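Local coordinates for Cgl0159-like domain-containing protein (Corynebacterium glutamicum, PDB 3FOK), which is of unknown function but belongs to the Cgl0159-like family of the TIM-barrel clan, whose members share a beta/alpha-barrel fold, at residues A[72-75]-A[76-80]; A[196-199]-A[200-203]. All coordinates share one frame; numbering follows the deposited sequence.

Contact 1 (A[72-75]-A[76-80]); sequences LLER and MAIAL
Two consecutive turns of helix 69-81 meet here, in the beta-alpha-beta unit that runs from strand 44-48 to strand 87-90. On one side of the helix the Glu-74 side chain leans across that of Ile-78. The Glu-74 side chain bends at chi2 (-55°), and its carboxylate swings forward along the helix, toward Ile-78. OE1 of Glu-74 then lies 3.8 Å from CD1 of Ile-78 and about as near to its CG1. In Ile-78, CG1 stands beside the backbone N (chi1 -68°), and it also rests on the Glu-74 carbonyl, with CG1 of Ile-78 3.3 Å from O of Glu-74. The same carbonyl accepts from the backbone of Ile-78, N to O 2.9 Å. On another side, CD2 of Leu-72 comes within 4.4 Å of CG of Met-76, a selenomethionine. This touch is loose, because the Met-76 chain bends at chi2 and chi3 and the selenium end runs off from Leu-72; the side chain touches Leu-277 and Val-47. Other i to i+4 backbone bonds flank that of Ile-78: N of Ala-77 is 2.8 Å from O of Leu-73, and N of Ala-79 is 3.2 Å from O of Arg-75. Around the helix, Arg-75 and Ile-78 touch Val-284 of helix 284-295, while Leu-72 touches Ile-94 of helix 92-100. The other carboxylate oxygen of Glu-74, OE2, takes a hydrogen bond from the backbone N of Ile-6. That bond ties the N-terminal segment to the helix and probably restrains the carboxylate, whose other oxygen lies against the apolar flank of Ile-78.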
loop_
_atom_site.group_PDB
_atom_site.type_symbol
_atom_site.label_atom_id
_atom_site.label_comp_id
_atom_site.label_asym_id
_atom_site.label_seq_id
_atom_site.Cartn_x
_atom_site.Cartn_y
_atom_site.Cartn_z
ATOM N N LEU A 72 -19.503 -32.976 4.525
ATOM C CA LEU A 72 -19.999 -31.665 4.132
ATOM C C LEU A 72 -20.438 -31.754 2.677
ATOM O O LEU A 72 -21.524 -31.305 2.319
ATOM C CB LEU A 72 -18.903 -30.606 4.271
ATOM C CG LEU A 72 -19.328 -29.141 4.451
ATOM C CD1 LEU A 72 -18.143 -28.241 4.139
ATOM C CD2 LEU A 72 -20.492 -28.795 3.536
ATOM N N LEU A 73 -19.590 -32.349 1.844
ATOM C CA LEU A 73 -19.897 -32.501 0.429
ATOM C C LEU A 73 -21.126 -33.381 0.212
ATOM O O LEU A 73 -21.952 -33.089 -0.653
ATOM C CB LEU A 73 -18.685 -33.076 -0.316
ATOM C CG LEU A 73 -17.474 -32.136 -0.443
ATOM C CD1 LEU A 73 -16.300 -32.871 -1.076
ATOM C CD2 LEU A 73 -17.855 -30.926 -1.276
ATOM N N GLU A 74 -21.255 -34.448 0.997
ATOM C CA GLU A 74 -22.404 -35.342 0.875
ATOM C C GLU A 74 -23.681 -34.579 1.204
ATOM O O GLU A 74 -24.656 -34.611 0.452
ATOM C CB GLU A 74 -22.275 -36.531 1.832
ATOM C CG GLU A 74 -22.238 -37.900 1.155
ATOM C CD GLU A 74 -23.435 -38.157 0.252
ATOM O OE1 GLU A 74 -24.584 -38.151 0.745
ATOM O OE2 GLU A 74 -23.221 -38.371 -0.959
ATOM N N ARG A 75 -23.671 -33.892 2.340
ATOM C CA ARG A 75 -24.827 -33.123 2.773
ATOM C C ARG A 75 -25.178 -32.078 1.716
ATOM O O ARG A 75 -26.345 -31.763 1.507
ATOM C CB ARG A 75 -24.530 -32.467 4.123
ATOM C CG ARG A 75 -24.002 -33.461 5.153
ATOM C CD ARG A 75 -23.596 -32.792 6.452
ATOM N NE ARG A 75 -24.714 -32.666 7.377
ATOM C CZ ARG A 75 -25.031 -33.571 8.298
ATOM N NH1 ARG A 75 -24.310 -34.673 8.429
ATOM N NH2 ARG A 75 -26.079 -33.373 9.086
HETATM N N MSE A 76 -24.157 -31.555 1.044
HETATM C CA MSE A 76 -24.356 -30.563 -0.007
HETATM C C MSE A 76 -24.986 -31.231 -1.225
HETATM O O MSE A 76 -25.938 -30.712 -1.810
HETATM C CB MSE A 76 -23.018 -29.923 -0.405
HETATM C CG MSE A 76 -22.899 -28.440 -0.070
HETATM SE SE MSE A 76 -24.244 -27.351 -0.931
HETATM C CE MSE A 76 -25.676 -27.653 0.313
ATOM N N ALA A 77 -24.444 -32.387 -1.601
ATOM C CA ALA A 77 -24.944 -33.138 -2.746
ATOM C C ALA A 77 -26.425 -33.446 -2.564
ATOM O O ALA A 77 -27.207 -33.357 -3.512
ATOM C CB ALA A 77 -24.158 -34.426 -2.906
ATOM N N ILE A 78 -26.804 -33.809 -1.342
ATOM C CA ILE A 78 -28.194 -34.121 -1.040
ATOM C C ILE A 78 -29.055 -32.885 -1.270
ATOM O O ILE A 78 -30.060 -32.939 -1.981
ATOM C CB ILE A 78 -28.357 -34.585 0.424
ATOM C CG1 ILE A 78 -27.677 -35.944 0.614
ATOM C CG2 ILE A 78 -29.833 -34.665 0.789
ATOM C CD1 ILE A 78 -27.711 -36.453 2.040
ATOM N N ALA A 79 -28.654 -31.772 -0.663
ATOM C CA ALA A 79 -29.387 -30.522 -0.803
ATOM C C ALA A 79 -29.568 -30.156 -2.277
ATOM O O ALA A 79 -30.668 -29.821 -2.708
ATOM C CB ALA A 79 -28.656 -29.406 -0.074
ATOM N N LEU A 80 -28.487 -30.235 -3.049
ATOM C CA LEU A 80 -28.530 -29.902 -4.470
ATOM C C LEU A 80 -29.390 -30.845 -5.301
ATOM O O LEU A 80 -29.833 -30.483 -6.390
ATOM C CB LEU A 80 -27.116 -29.878 -5.061
ATOM C CG LEU A 80 -26.167 -28.757 -4.631
ATOM C CD1 LEU A 80 -24.837 -28.918 -5.354
ATOM C CD2 LEU A 80 -26.787 -27.399 -4.949
#

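Contact 2 (A[196-199]-A[200-203]); sequences DLST and DAVI
Ser-198 and Ala-201 meet at the start of helix 199-210, where Ser-198 is the N-cap. Asp-196, just ahead of the cap, is the side chain to follow. Its CB lies 3.7 Å from CB of Ala-201. The next atom comes nearer, with CG of Asp-196 3.4 Å from the same methyl. CG is turned away from the backbone N (chi1 -173°), which brings the carboxylate over toward the cap. At the tip, OD1 holds two bonds. The backbone N of Ser-198 reaches OD1 of Asp-196 at 2.9 Å, nearly along the C-O axis, and closes an Asx turn. The hydroxyl OG of Ser-198 donates to OD1 of Asp-196 at 2.8 Å, from above the carboxylate plane. OD2 passes the Ala-201 methyl at a longer distance.

Ser-198 OG sits between its backbone N and carbonyl carbon (chi1 69°). From there it also accepts a weak capping bond from N of Ala-201, 3.5 Å from OG of Ser-198. Through this hydroxyl the aspartate is a second shell to the cap. The carbonyl O of Ser-198 takes a straighter bond from N of Val-202 (167° at the hydrogen). Thr-199 and Ile-203, one turn apart, lie side by side, with CG2 of Thr-199 4.0 Å from CD1 of Ile-203. OG1 of Thr-199 is hydrogen-bonded to O of Glu-227, and Asp-200 forms a salt bridge with Arg-231. The turn thus leads from strand 192-195 into helix 199-210. Ala-201 touches Met-185 of strand 179-189, and Val-202 packs on Val-232 of helix 229-232.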
loop_
_atom_site.group_PDB
_atom_site.type_symbol
_atom_site.label_atom_id
_atom_site.label_comp_id
_atom_site.label_asym_id
_atom_site.label_seq_id
_atom_site.Cartn_x
_atom_site.Cartn_y
_atom_site.Cartn_z
ATOM N N ASP A 196 -25.271 -7.269 16.154
ATOM C CA ASP A 196 -26.436 -6.636 16.763
ATOM C C ASP A 196 -27.647 -6.927 15.882
ATOM O O ASP A 196 -27.789 -6.344 14.808
ATOM C CB ASP A 196 -26.227 -5.126 16.858
ATOM C CG ASP A 196 -27.331 -4.433 17.624
ATOM O OD1 ASP A 196 -28.477 -4.926 17.598
ATOM O OD2 ASP A 196 -27.059 -3.384 18.241
ATOM N N LEU A 197 -28.519 -7.820 16.337
ATOM C CA LEU A 197 -29.692 -8.180 15.553
ATOM C C LEU A 197 -30.941 -7.347 15.823
ATOM O O LEU A 197 -32.037 -7.735 15.440
ATOM C CB LEU A 197 -30.011 -9.663 15.743
ATOM C CG LEU A 197 -28.923 -10.616 15.239
ATOM C CD1 LEU A 197 -29.358 -12.061 15.457
ATOM C CD2 LEU A 197 -28.663 -10.359 13.763
ATOM N N SER A 198 -30.789 -6.202 16.474
ATOM C CA SER A 198 -31.948 -5.352 16.738
ATOM C C SER A 198 -32.368 -4.729 15.411
ATOM O O SER A 198 -31.528 -4.473 14.546
ATOM C CB SER A 198 -31.604 -4.250 17.747
ATOM O OG SER A 198 -30.715 -3.299 17.188
ATOM N N THR A 199 -33.663 -4.485 15.260
ATOM C CA THR A 199 -34.204 -3.912 14.038
ATOM C C THR A 199 -33.446 -2.688 13.524
ATOM O O THR A 199 -33.086 -2.628 12.345
ATOM C CB THR A 199 -35.683 -3.524 14.223
ATOM O OG1 THR A 199 -36.407 -4.651 14.728
ATOM C CG2 THR A 199 -36.295 -3.095 12.892
ATOM N N ASP A 200 -33.203 -1.712 14.395
ATOM C CA ASP A 200 -32.511 -0.502 13.976
ATOM C C ASP A 200 -31.068 -0.712 13.530
ATOM O O ASP A 200 -30.582 0.005 12.652
ATOM C CB ASP A 200 -32.568 0.552 15.080
ATOM C CG ASP A 200 -33.952 1.151 15.232
ATOM O OD1 ASP A 200 -34.543 1.539 14.202
ATOM O OD2 ASP A 200 -34.450 1.243 16.374
ATOM N N ALA A 201 -30.381 -1.686 14.127
ATOM C CA ALA A 201 -29.000 -1.955 13.751
ATOM C C ALA A 201 -28.963 -2.533 12.338
ATOM O O ALA A 201 -28.130 -2.137 11.517
ATOM C CB ALA A 201 -28.363 -2.919 14.734
ATOM N N VAL A 202 -29.866 -3.469 12.052
ATOM C CA VAL A 202 -29.921 -4.077 10.733
ATOM C C VAL A 202 -30.191 -3.001 9.690
ATOM O O VAL A 202 -29.568 -2.982 8.626
ATOM C CB VAL A 202 -31.029 -5.146 10.653
ATOM C CG1 VAL A 202 -31.128 -5.691 9.233
ATOM C CG2 VAL A 202 -30.734 -6.270 11.630
ATOM N N ILE A 203 -31.122 -2.104 10.002
ATOM C CA ILE A 203 -31.469 -1.028 9.088
ATOM C C ILE A 203 -30.264 -0.128 8.827
ATOM O O ILE A 203 -29.984 0.231 7.678
ATOM C CB ILE A 203 -32.641 -0.198 9.649
ATOM C CG1 ILE A 203 -33.933 -1.013 9.547
ATOM C CG2 ILE A 203 -32.770 1.129 8.897
ATOM C CD1 ILE A 203 -35.144 -0.353 10.163
#

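In the fold
Contacts 1 and 2 lie on opposite sides of the chain's centre, their own centres about 32 Å apart and their nearest atoms about 22 Å apart. They share no helix or strand. Contact 1 is the more buried, set in the middle of a helix between barrel strand and neighbouring helices; backbone bonds and apolar contacts dominate it. Contact 2 is partly exposed and marks a helix start, where a serine hydroxyl, itself held by an aspartate, offers a weak cap to one of the first amides, while carbonyls serve the next two. Each also packs against another copy of the protein: Leu-73 on Thr-237 of a second subunit, Ile-203 on Ala-67 of a third.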